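Putative NADH-depentdent flavin oxidoreductase (Cupriavidus metallidurans, PDB 5OCS) probably acts as an FMN-dependent ene-reductase of the Old Yellow Enzyme family, using a reduced nicotinamide cofactor such as NADPH to reduce activated carbon-carbon double bonds. Local coordinates at residues E307-I312 / D319-A324; Y281-A286 / T297-L302; A57-V60 / G64-T67. One frame throughout, in Å; residues are numbered along the deposited sequence.

Contact 1 of 3, residues E307-I312 / D319-A324; sequences EQAEAI and DIISIA
Ile-321 projects from strand 320-323 into the inner face of helix 306-314, where Ala-309 and Ile-312, one turn apart, receive it. Its CB already points at the helix but stays short of direct contact, the nearest helix carbon, CG2 of Ile-312, being 4.9 Å from Ile-321 CB. The two branches then part. CG2 lies between the backbone N and the carbonyl carbon and passes Ala-309 at the margin of contact, with 4.3 Å between Ile-321 CG2 and Ala-309 CB. The longer branch runs with CG1 anti to the backbone N (chi1 176°) and continues extended at chi2, which carries the terminal methyl well out from the strand backbone toward the helix. CG1 itself makes no close approach; the tip does the touching. Ile-321 CD1 lies 3.9 Å from Ala-309 CB. On a second flank, Ile-321 CD1 meets Ile-312 CD1 at 3.7 Å, methyl against methyl, while the two isoleucine chains cross at about a right angle. Seen from Ile-321 CD1, the directions to the two helix methyls open by about 96°, so the tip fits between them rather than pressing on one. The small alanine lets the helix come close: Ala-309 and Ile-321 have their CA atoms 7.0 Å apart. No hydrogen bond spans the interface; all three touching residues are buried and the contact is purely apolar. Trp-333 of helix 333-341 also covers Ala-309, and on the other face of the strand Ser-322 hydrogen-bonds His-263. The strand leads into Ala-324, which binds FMN in a structure of this protein. This is the layer between outer helix and barrel strand in the last beta-alpha-beta unit of a TIM barrel.

Contact 2 of 3, residues Y281-A286 / T297-L302; sequences YQVPYA and TMAVGL
Val-283, at the N-cap position of helix 284-293, brings both of its methyls to strand 297-300. CG1, anti to the carbonyl carbon (chi1 -72°), comes up against the strand backbone, with 3.4 Å between Val-283 CG1 and Val-300 O. The other branch meets a side chain instead: Val-283 CG2 is 4.0 Å from Ala-299 CB. Outside the pair, Val-283 also packs on Ile-312 of the following helix, and its backbone N donates to Glu-317 OE1.

One turn into the helix, Ala-286 faces the same strand residue. The Ala-286 CB to Ala-299 CB distance, 3.5 Å, is tighter than usual for two methyls, and the CA atoms of this pair are only 5.7 Å apart. The backbone carbonyl of the same helix residue is approached by the methyl of Thr-297, 3.7 Å separating Ala-286 O from Thr-297 CG2. The hydroxyl of Thr-297 takes a different direction and hydrogen-bonds Leu-295 O.

No hydrogen bond joins the two segments. The interface therefore depends on shape: two alanines permit the close approach, and a barrel strand held by its neighbouring strands meets the helix through methyls and their contacts with carbonyl oxygens.

Contact 3 of 3, residues A57-V60 / G64-T67; sequences ATAV and GRIT
Gly-64 opens the returning segment against Ala-59, whose methyl lies 4.1 Å from the glycine carbonyl carbon (Ala-59 CB to Gly-64 C). The glycine thus meets the alanine methyl through its backbone.

At Arg-65 the approach becomes closest. Its second methylene does the touching: Arg-65 CG is 3.4 Å from Ala-59 CB, a short separation for two carbons, and Arg-65 CA is 3.8 Å from the same Ala-59 CB. The alanine methyl therefore sits against the aliphatic base of the arginine. Beyond CG the chain is extended and then bends at chi3 (-72°), and the guanidinium NE hydrogen-bonds Pro-62 O within the intervening turn; a long, weak ion pair links NH1 to Glu-31.

The topology here is that of a TIM barrel: strand 52-59, second in the barrel order, ends at Ala-59, and the loop leading on to helix 76-92 folds back over that end. Such loops after the strands border the flavin site in this family.

Ile-66 reaches nearer to that site. Its CB points along the strand rather than at it, but the extended CG1 branch slants toward the strand as it runs on, leaving Ile-66 CD1 4.5 Å from Ala-57 CB, a loose apolar contact. Ala-57 binds FMN in a structure of this protein, as does Cys-25, whose side chain is about 4 Å from that of Ile-66. The backbone N of Ile-66 donates to Asp-70 OD2.

Overall arrangement
All three contacts are buried and reach the same eight-stranded barrel, and none has a hydrogen bond between its own segments. Contacts 1 and 2 are neighbours, their centres 8 Å apart: strands 297-300 and 320-323 lie side by side, probably hydrogen-bonded through Ser-322 N and Ala-299 O, 2.9 Å apart, and in each a helix lies against its strand through methyls. Contact 3 sits on the opposite side of the chain's centre, with 27 Å between its centre and that of contact 1. There a loop replaces the helix, and the base of an arginine shares the packing with aliphatic groups. Each contact includes one FMN-binding residue: Ala-324, Leu-302 and Ala-57 respectively.

Contact 1 of 3, residues E307-I312 / D319-A324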
# COMPACT_ATOMS: atom_id res chain seq x y z
N GLU D 307 17.09 1.96 14.46
CA GLU D 307 18.06 1.86 15.54
C GLU D 307 17.36 1.79 16.89
O GLU D 307 17.84 1.10 17.78
CB GLU D 307 19.06 3.03 15.48
CG GLU D 307 19.85 3.10 14.17
CD GLU D 307 19.13 3.73 12.96
OE1 GLU D 307 17.94 4.19 13.03
OE2 GLU D 307 19.77 3.74 11.87
N GLN D 308 16.23 2.47 17.02
CA GLN D 308 15.43 2.39 18.25
C GLN D 308 14.86 0.99 18.46
O GLN D 308 14.94 0.40 19.55
CB GLN D 308 14.28 3.39 18.23
CG GLN D 308 14.65 4.86 18.21
CD GLN D 308 13.39 5.71 18.06
OE1 GLN D 308 12.75 5.68 17.04
NE2 GLN D 308 12.98 6.41 19.11
N ALA D 309 14.28 0.41 17.40
CA ALA D 309 13.75 -0.94 17.49
C ALA D 309 14.82 -2.00 17.74
O ALA D 309 14.65 -2.88 18.58
CB ALA D 309 12.98 -1.25 16.22
N GLU D 310 15.95 -1.92 17.02
CA GLU D 310 17.06 -2.83 17.22
C GLU D 310 17.49 -2.81 18.69
O GLU D 310 17.72 -3.88 19.30
CB GLU D 310 18.22 -2.42 16.31
CG GLU D 310 19.55 -3.15 16.50
CD GLU D 310 19.47 -4.65 16.29
OE1 GLU D 310 18.49 -5.17 15.71
OE2 GLU D 310 20.42 -5.34 16.70
N ALA D 311 17.59 -1.61 19.25
CA ALA D 311 18.08 -1.48 20.62
C ALA D 311 17.12 -2.14 21.60
O ALA D 311 17.57 -2.83 22.56
CB ALA D 311 18.30 -0.03 21.00
N ILE D 312 15.82 -1.94 21.41
CA ILE D 312 14.83 -2.64 22.24
C ILE D 312 15.10 -4.14 22.20
O ILE D 312 15.05 -4.80 23.23
CB ILE D 312 13.37 -2.29 21.83
CG1 ILE D 312 13.04 -0.86 22.31
CG2 ILE D 312 12.37 -3.32 22.36
CD1 ILE D 312 11.78 -0.28 21.68
N ASP D 319 10.87 -9.30 23.05
CA ASP D 319 11.15 -10.29 22.01
C ASP D 319 10.57 -9.91 20.65
O ASP D 319 11.12 -10.29 19.61
CB ASP D 319 10.58 -11.62 22.44
CG ASP D 319 11.08 -12.02 23.80
OD1 ASP D 319 12.31 -12.14 23.89
OD2 ASP D 319 10.29 -12.15 24.75
N ILE D 320 9.47 -9.18 20.68
CA ILE D 320 8.79 -8.70 19.48
C ILE D 320 8.44 -7.25 19.74
O ILE D 320 8.08 -6.89 20.89
CB ILE D 320 7.53 -9.53 19.22
CG1 ILE D 320 7.91 -10.97 18.84
CG2 ILE D 320 6.68 -8.87 18.13
CD1 ILE D 320 6.74 -11.91 18.84
N ILE D 321 8.57 -6.39 18.73
CA ILE D 321 8.22 -5.00 18.87
C ILE D 321 7.05 -4.77 17.96
O ILE D 321 7.14 -5.05 16.75
CB ILE D 321 9.36 -4.00 18.61
CG1 ILE D 321 8.85 -2.52 18.69
CG2 ILE D 321 10.08 -4.25 17.27
CD1 ILE D 321 9.96 -1.50 18.66
N SER D 322 5.97 -4.23 18.50
CA SER D 322 4.86 -3.79 17.66
C SER D 322 4.96 -2.32 17.29
O SER D 322 5.29 -1.48 18.13
CB SER D 322 3.49 -4.14 18.29
OG SER D 322 3.16 -3.34 19.43
N ILE D 323 4.68 -2.02 16.03
CA ILE D 323 4.84 -0.67 15.50
C ILE D 323 3.54 -0.23 14.87
O ILE D 323 2.93 -0.98 14.12
CB ILE D 323 5.99 -0.59 14.50
CG1 ILE D 323 7.32 -0.91 15.18
CG2 ILE D 323 6.12 0.82 13.96
CD1 ILE D 323 8.45 -1.15 14.22
N ALA D 324 3.09 0.96 15.23
CA ALA D 324 1.79 1.44 14.79
C ALA D 324 1.98 2.63 13.82
O ALA D 324 2.01 2.40 12.61
CB ALA D 324 0.91 1.73 15.98

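Contact 2 of 3, residues Y281-A286 / T297-L302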
# COMPACT_ATOMS: atom_id res chain seq x y z
N TYR D 281 15.79 2.13 29.85
CA TYR D 281 15.05 1.27 28.87
C TYR D 281 14.03 2.13 28.13
O TYR D 281 13.42 3.03 28.71
CB TYR D 281 14.31 0.15 29.56
CG TYR D 281 15.17 -0.74 30.40
CD1 TYR D 281 16.32 -1.35 29.89
CD2 TYR D 281 14.81 -1.01 31.71
CE1 TYR D 281 17.10 -2.19 30.69
CE2 TYR D 281 15.56 -1.84 32.50
CZ TYR D 281 16.71 -2.41 32.00
OH TYR D 281 17.40 -3.20 32.87
N GLN D 282 13.83 1.85 26.84
CA GLN D 282 12.78 2.48 26.08
C GLN D 282 11.40 1.99 26.46
O GLN D 282 10.47 2.79 26.44
CB GLN D 282 13.00 2.29 24.58
CG GLN D 282 14.24 2.96 24.04
CD GLN D 282 14.42 2.67 22.55
OE1 GLN D 282 13.67 3.19 21.71
NE2 GLN D 282 15.39 1.84 22.22
N VAL D 283 11.27 0.69 26.76
CA VAL D 283 9.99 0.04 27.15
C VAL D 283 10.21 -0.65 28.51
O VAL D 283 10.31 -1.86 28.62
CB VAL D 283 9.48 -0.89 26.01
CG1 VAL D 283 8.99 -0.02 24.87
CG2 VAL D 283 10.55 -1.86 25.48
N PRO D 284 10.31 0.17 29.57
CA PRO D 284 10.70 -0.43 30.86
C PRO D 284 9.74 -1.47 31.45
O PRO D 284 10.16 -2.44 32.16
CB PRO D 284 10.84 0.81 31.79
CG PRO D 284 10.06 1.88 31.13
CD PRO D 284 10.18 1.62 29.65
N TYR D 285 8.44 -1.30 31.18
CA TYR D 285 7.47 -2.19 31.73
C TYR D 285 7.54 -3.53 30.99
O TYR D 285 7.49 -4.57 31.60
CB TYR D 285 6.09 -1.59 31.66
CG TYR D 285 5.99 -0.29 32.44
CD1 TYR D 285 6.43 -0.21 33.78
CD2 TYR D 285 5.48 0.87 31.85
CE1 TYR D 285 6.32 0.98 34.51
CE2 TYR D 285 5.39 2.06 32.55
CZ TYR D 285 5.77 2.10 33.90
OH TYR D 285 5.70 3.30 34.61
N ALA D 286 7.68 -3.47 29.67
CA ALA D 286 7.82 -4.68 28.86
C ALA D 286 9.10 -5.41 29.30
O ALA D 286 9.11 -6.63 29.45
CB ALA D 286 7.86 -4.35 27.37
N THR D 297 7.49 -11.77 24.86
CA THR D 297 6.98 -10.49 25.29
C THR D 297 7.01 -9.57 24.10
O THR D 297 8.08 -9.22 23.59
CB THR D 297 7.82 -9.93 26.44
OG1 THR D 297 7.77 -10.87 27.52
CG2 THR D 297 7.30 -8.60 26.89
N MET D 298 5.84 -9.18 23.65
CA MET D 298 5.74 -8.18 22.60
C MET D 298 5.57 -6.83 23.26
O MET D 298 4.78 -6.72 24.16
CB MET D 298 4.52 -8.41 21.70
CG MET D 298 4.26 -9.80 21.22
SD MET D 298 2.89 -9.74 19.99
CE MET D 298 2.62 -11.49 19.72
N ALA D 299 6.30 -5.82 22.84
CA ALA D 299 6.20 -4.51 23.41
C ALA D 299 5.73 -3.52 22.36
O ALA D 299 6.27 -3.49 21.24
CB ALA D 299 7.54 -4.07 23.93
N VAL D 300 4.75 -2.71 22.73
CA VAL D 300 4.39 -1.53 21.93
C VAL D 300 5.58 -0.63 21.91
O VAL D 300 6.11 -0.25 23.00
CB VAL D 300 3.22 -0.78 22.52
CG1 VAL D 300 3.00 0.54 21.76
CG2 VAL D 300 1.96 -1.62 22.45
N GLY D 301 6.06 -0.33 20.71
CA GLY D 301 7.19 0.53 20.49
C GLY D 301 6.74 1.84 19.85
O GLY D 301 6.46 1.87 18.62
N LEU D 302 6.70 2.92 20.64
CA LEU D 302 6.32 4.24 20.09
C LEU D 302 7.57 4.86 19.52
O LEU D 302 8.09 5.83 20.05
CB LEU D 302 5.68 5.12 21.18
CG LEU D 302 4.43 4.52 21.82
CD1 LEU D 302 3.95 5.51 22.89
CD2 LEU D 302 3.30 4.21 20.85

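Contact 3 of 3, residues A57-V60 / G64-T67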
# COMPACT_ATOMS: atom_id res chain seq x y z
N ALA D 57 -8.68 -4.14 16.17
CA ALA D 57 -9.73 -4.53 17.10
C ALA D 57 -11.00 -4.94 16.39
O ALA D 57 -11.68 -4.11 15.70
CB ALA D 57 -10.02 -3.38 18.09
N THR D 58 -11.33 -6.21 16.51
CA THR D 58 -12.45 -6.78 15.83
C THR D 58 -13.52 -7.16 16.85
O THR D 58 -13.30 -8.01 17.71
CB THR D 58 -11.97 -7.99 15.03
OG1 THR D 58 -11.08 -7.52 14.00
CG2 THR D 58 -13.14 -8.72 14.37
N ALA D 59 -14.67 -6.49 16.75
CA ALA D 59 -15.75 -6.61 17.72
C ALA D 59 -16.35 -8.00 17.73
O ALA D 59 -16.66 -8.57 16.67
CB ALA D 59 -16.83 -5.56 17.43
N VAL D 60 -16.51 -8.55 18.93
CA VAL D 60 -17.16 -9.83 19.12
C VAL D 60 -18.71 -9.75 19.06
O VAL D 60 -19.36 -10.79 19.00
CB VAL D 60 -16.66 -10.55 20.42
CG1 VAL D 60 -15.13 -10.72 20.37
CG2 VAL D 60 -17.07 -9.79 21.69
N GLY D 64 -20.27 -4.46 21.31
CA GLY D 64 -18.91 -4.39 21.70
C GLY D 64 -18.02 -3.57 20.79
O GLY D 64 -16.84 -3.39 21.09
N ARG D 65 -18.57 -3.02 19.72
CA ARG D 65 -17.81 -2.13 18.83
C ARG D 65 -17.45 -0.85 19.55
O ARG D 65 -18.28 -0.32 20.31
CB ARG D 65 -18.66 -1.77 17.62
CG ARG D 65 -18.86 -2.91 16.67
CD ARG D 65 -19.71 -2.49 15.48
NE ARG D 65 -21.09 -2.32 15.91
CZ ARG D 65 -22.08 -1.89 15.12
NH1 ARG D 65 -21.84 -1.57 13.87
NH2 ARG D 65 -23.32 -1.75 15.62
N ILE D 66 -16.27 -0.30 19.26
CA ILE D 66 -15.94 1.04 19.73
C ILE D 66 -16.87 2.05 19.07
O ILE D 66 -17.48 2.92 19.74
CB ILE D 66 -14.48 1.40 19.45
CG1 ILE D 66 -13.52 0.35 20.06
CG2 ILE D 66 -14.18 2.78 20.03
CD1 ILE D 66 -12.19 0.34 19.31
N THR D 67 -17.01 1.93 17.76
CA THR D 67 -17.76 2.90 16.93
C THR D 67 -18.66 2.16 15.97
O THR D 67 -18.49 0.94 15.72
CB THR D 67 -16.86 3.81 16.05
OG1 THR D 67 -16.39 3.08 14.90
CG2 THR D 67 -15.66 4.29 16.85